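Long-range contact in glycoside Hydrolase Family 43_12 (PDB 7JVH), which probably hydrolyses glycosidic bonds in plant cell-wall polysaccharides such as xylan or arabinan: residues 102-110 with 159-167. Numbering follows the deposited sequence.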
# COMPACT_ATOMS: atom_id res chain seq x y z
N ASN A 102 -5.02 4.78 -10.36
CA ASN A 102 -4.51 5.32 -9.12
C ASN A 102 -5.05 6.75 -9.03
O ASN A 102 -4.91 7.52 -9.98
CB ASN A 102 -2.98 5.30 -9.12
CG ASN A 102 -2.41 3.89 -9.21
OD1 ASN A 102 -2.05 3.29 -8.20
ND2 ASN A 102 -2.33 3.34 -10.43
N VAL A 103 -5.68 7.09 -7.90
CA VAL A 103 -6.43 8.35 -7.77
C VAL A 103 -5.54 9.57 -7.94
O VAL A 103 -5.91 10.53 -8.62
CB VAL A 103 -7.26 8.43 -6.46
CG1 VAL A 103 -7.92 9.79 -6.29
CG2 VAL A 103 -8.30 7.31 -6.42
N LEU A 104 -4.35 9.53 -7.32
CA LEU A 104 -3.37 10.61 -7.44
C LEU A 104 -2.31 10.20 -8.45
O LEU A 104 -1.28 9.61 -8.10
CB LEU A 104 -2.74 10.93 -6.07
CG LEU A 104 -3.71 11.19 -4.91
CD1 LEU A 104 -2.97 11.55 -3.64
CD2 LEU A 104 -4.71 12.30 -5.23
N ASP A 105 -2.57 10.51 -9.73
CA ASP A 105 -1.72 10.13 -10.85
C ASP A 105 -1.12 11.28 -11.67
O ASP A 105 -0.42 11.05 -12.66
CB ASP A 105 -2.46 9.15 -11.77
CG ASP A 105 -3.75 9.72 -12.34
OD1 ASP A 105 -4.13 10.86 -11.99
OD2 ASP A 105 -4.39 9.04 -13.16
N ARG A 106 -1.40 12.52 -11.27
CA ARG A 106 -0.76 13.70 -11.85
C ARG A 106 0.16 14.32 -10.82
O ARG A 106 -0.08 14.23 -9.61
CB ARG A 106 -1.80 14.72 -12.31
CG ARG A 106 -2.71 14.22 -13.42
CD ARG A 106 -3.55 15.35 -13.99
NE ARG A 106 -4.38 16.00 -12.97
CZ ARG A 106 -5.51 15.51 -12.47
NH1 ARG A 106 -5.99 14.34 -12.89
NH2 ARG A 106 -6.17 16.18 -11.54
N THR A 107 1.25 14.94 -11.31
CA THR A 107 2.21 15.65 -10.48
C THR A 107 1.58 16.83 -9.75
O THR A 107 2.03 17.20 -8.68
CB THR A 107 3.44 16.06 -11.30
OG1 THR A 107 4.11 14.86 -11.74
CG2 THR A 107 4.43 16.88 -10.49
N SER A 108 0.53 17.40 -10.34
CA SER A 108 -0.26 18.48 -9.70
C SER A 108 -1.06 18.03 -8.48
O SER A 108 -1.51 18.85 -7.70
CB SER A 108 -1.20 19.12 -10.72
OG SER A 108 -2.10 18.15 -11.23
N GLN A 109 -1.25 16.71 -8.33
CA GLN A 109 -1.92 16.13 -7.17
C GLN A 109 -0.91 15.63 -6.14
O GLN A 109 -1.21 15.60 -4.94
CB GLN A 109 -2.79 14.95 -7.61
CG GLN A 109 -3.96 15.32 -8.52
CD GLN A 109 -4.57 14.09 -9.20
OE1 GLN A 109 -3.86 13.25 -9.76
NE2 GLN A 109 -5.91 14.00 -9.18
N LEU A 110 0.27 15.22 -6.61
CA LEU A 110 1.28 14.53 -5.80
C LEU A 110 2.63 14.59 -6.50
O LEU A 110 2.78 14.11 -7.62
CB LEU A 110 0.86 13.08 -5.58
CG LEU A 110 1.82 12.06 -4.96
CD1 LEU A 110 2.20 12.41 -3.53
CD2 LEU A 110 1.19 10.68 -5.01
N GLN A 159 -12.66 8.59 -15.22
CA GLN A 159 -12.18 9.82 -15.87
C GLN A 159 -11.06 10.54 -15.09
O GLN A 159 -10.53 11.54 -15.57
CB GLN A 159 -13.33 10.81 -16.09
CG GLN A 159 -14.57 10.24 -16.76
CD GLN A 159 -14.29 9.64 -18.14
OE1 GLN A 159 -13.35 10.05 -18.84
NE2 GLN A 159 -15.11 8.67 -18.53
N GLY A 160 -10.71 10.02 -13.91
CA GLY A 160 -9.73 10.63 -13.03
C GLY A 160 -10.34 11.63 -12.06
O GLY A 160 -11.55 11.83 -12.05
N TRP A 161 -9.49 12.26 -11.25
CA TRP A 161 -9.91 13.14 -10.16
C TRP A 161 -9.34 14.55 -10.29
O TRP A 161 -8.35 14.77 -10.99
CB TRP A 161 -9.49 12.54 -8.82
CG TRP A 161 -10.03 11.17 -8.54
CD1 TRP A 161 -9.65 9.99 -9.14
CD2 TRP A 161 -10.98 10.81 -7.53
NE1 TRP A 161 -10.33 8.94 -8.60
CE2 TRP A 161 -11.15 9.40 -7.60
CE3 TRP A 161 -11.73 11.53 -6.60
CZ2 TRP A 161 -12.04 8.71 -6.77
CZ3 TRP A 161 -12.61 10.84 -5.77
CH2 TRP A 161 -12.76 9.45 -5.86
N SER A 162 -9.96 15.51 -9.61
CA SER A 162 -9.55 16.90 -9.60
C SER A 162 -8.18 17.08 -8.95
O SER A 162 -7.63 16.16 -8.37
CB SER A 162 -10.56 17.76 -8.84
OG SER A 162 -10.49 17.49 -7.44
N ASP A 163 -7.66 18.31 -9.05
CA ASP A 163 -6.49 18.72 -8.28
C ASP A 163 -6.92 18.89 -6.82
O ASP A 163 -8.11 19.00 -6.53
CB ASP A 163 -5.88 20.01 -8.85
CG ASP A 163 -4.98 19.74 -10.05
OD1 ASP A 163 -4.50 18.61 -10.22
OD2 ASP A 163 -4.75 20.67 -10.84
N PRO A 164 -5.98 18.87 -5.85
CA PRO A 164 -6.34 18.88 -4.44
C PRO A 164 -7.01 20.17 -3.97
O PRO A 164 -6.76 21.23 -4.52
CB PRO A 164 -4.98 18.70 -3.73
CG PRO A 164 -4.01 18.27 -4.78
CD PRO A 164 -4.52 18.82 -6.08
N PHE A 165 -7.88 20.05 -2.96
CA PHE A 165 -8.40 21.17 -2.19
C PHE A 165 -7.68 21.05 -0.86
O PHE A 165 -7.81 20.04 -0.17
CB PHE A 165 -9.92 21.04 -1.97
CG PHE A 165 -10.73 21.28 -3.20
CD1 PHE A 165 -11.02 20.24 -4.08
CD2 PHE A 165 -11.20 22.55 -3.50
CE1 PHE A 165 -11.78 20.47 -5.22
CE2 PHE A 165 -11.95 22.78 -4.64
CZ PHE A 165 -12.24 21.74 -5.50
N ASN A 166 -6.89 22.06 -0.50
CA ASN A 166 -6.13 22.06 0.77
C ASN A 166 -7.11 22.34 1.91
O ASN A 166 -7.86 23.31 1.86
CB ASN A 166 -5.01 23.11 0.74
CG ASN A 166 -3.73 22.62 0.07
OD1 ASN A 166 -3.32 21.48 0.29
ND2 ASN A 166 -3.10 23.44 -0.79
N LEU A 167 -7.09 21.47 2.93
CA LEU A 167 -7.97 21.59 4.09
C LEU A 167 -7.20 22.07 5.32
O LEU A 167 -6.08 21.64 5.58
CB LEU A 167 -8.66 20.26 4.37
CG LEU A 167 -9.30 19.59 3.15
CD1 LEU A 167 -9.73 18.17 3.50
CD2 LEU A 167 -10.48 20.40 2.63
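Asp-163 OD1 is gripped by two donors from opposite faces of its carboxylate: Ser-108 OG, a hydroxyl on a short side chain that fits close in, gives it a hydrogen bond of 2.6 Å on the syn side, and Arg-106 NH2 forms a salt bridge with OD1 at 3.2 Å. The arginine and aspartate chains cross almost at a right angle, their flat groups turned 47° apart, so this is no flat two-pronged pairing. Arginine suits its place because its several in-plane N-H groups reach a carboxylate and a carbonyl at once: NH2 also meets Trp-161 O at 2.7 Å, within both the carbonyl and the guanidinium planes, while NH1 adds a weak bond to the same oxygen. A bend at chi3 (-58°) turns the group back over Gln-109, whose CD lies against one face.

Gln-109 suits its place because its amide serves both segments. NE2 donates to Ser-162 O at 2.9 Å from above the carbonyl plane, and OE1 accepts from the backbone N of Arg-106 at 3.0 Å, which helps hold the turn from which the guanidinium extends. Beside it, Pro-164 sets its ring carbons against Gln-109 CA. Beneath this polar layer, the branched Val-103 lays CG1 over one face of the broad Trp-161 indole, a CH-pi contact where Ile-88 and Val-152 touch both side chains.

With an alanine at Arg-106, the Asp-163 carboxylate is likely to lose its countercharge here and be held across the contact mainly by Ser-108, while Trp-161 O loses its strong donor. The contact joins the outer strands of adjacent four-stranded sheets in what is probably a five-bladed beta-propeller. Its chemistry implies an interblade junction with an apolar base, overlaid by side chains tying down backbone carbonyls and a charge pair near the surface.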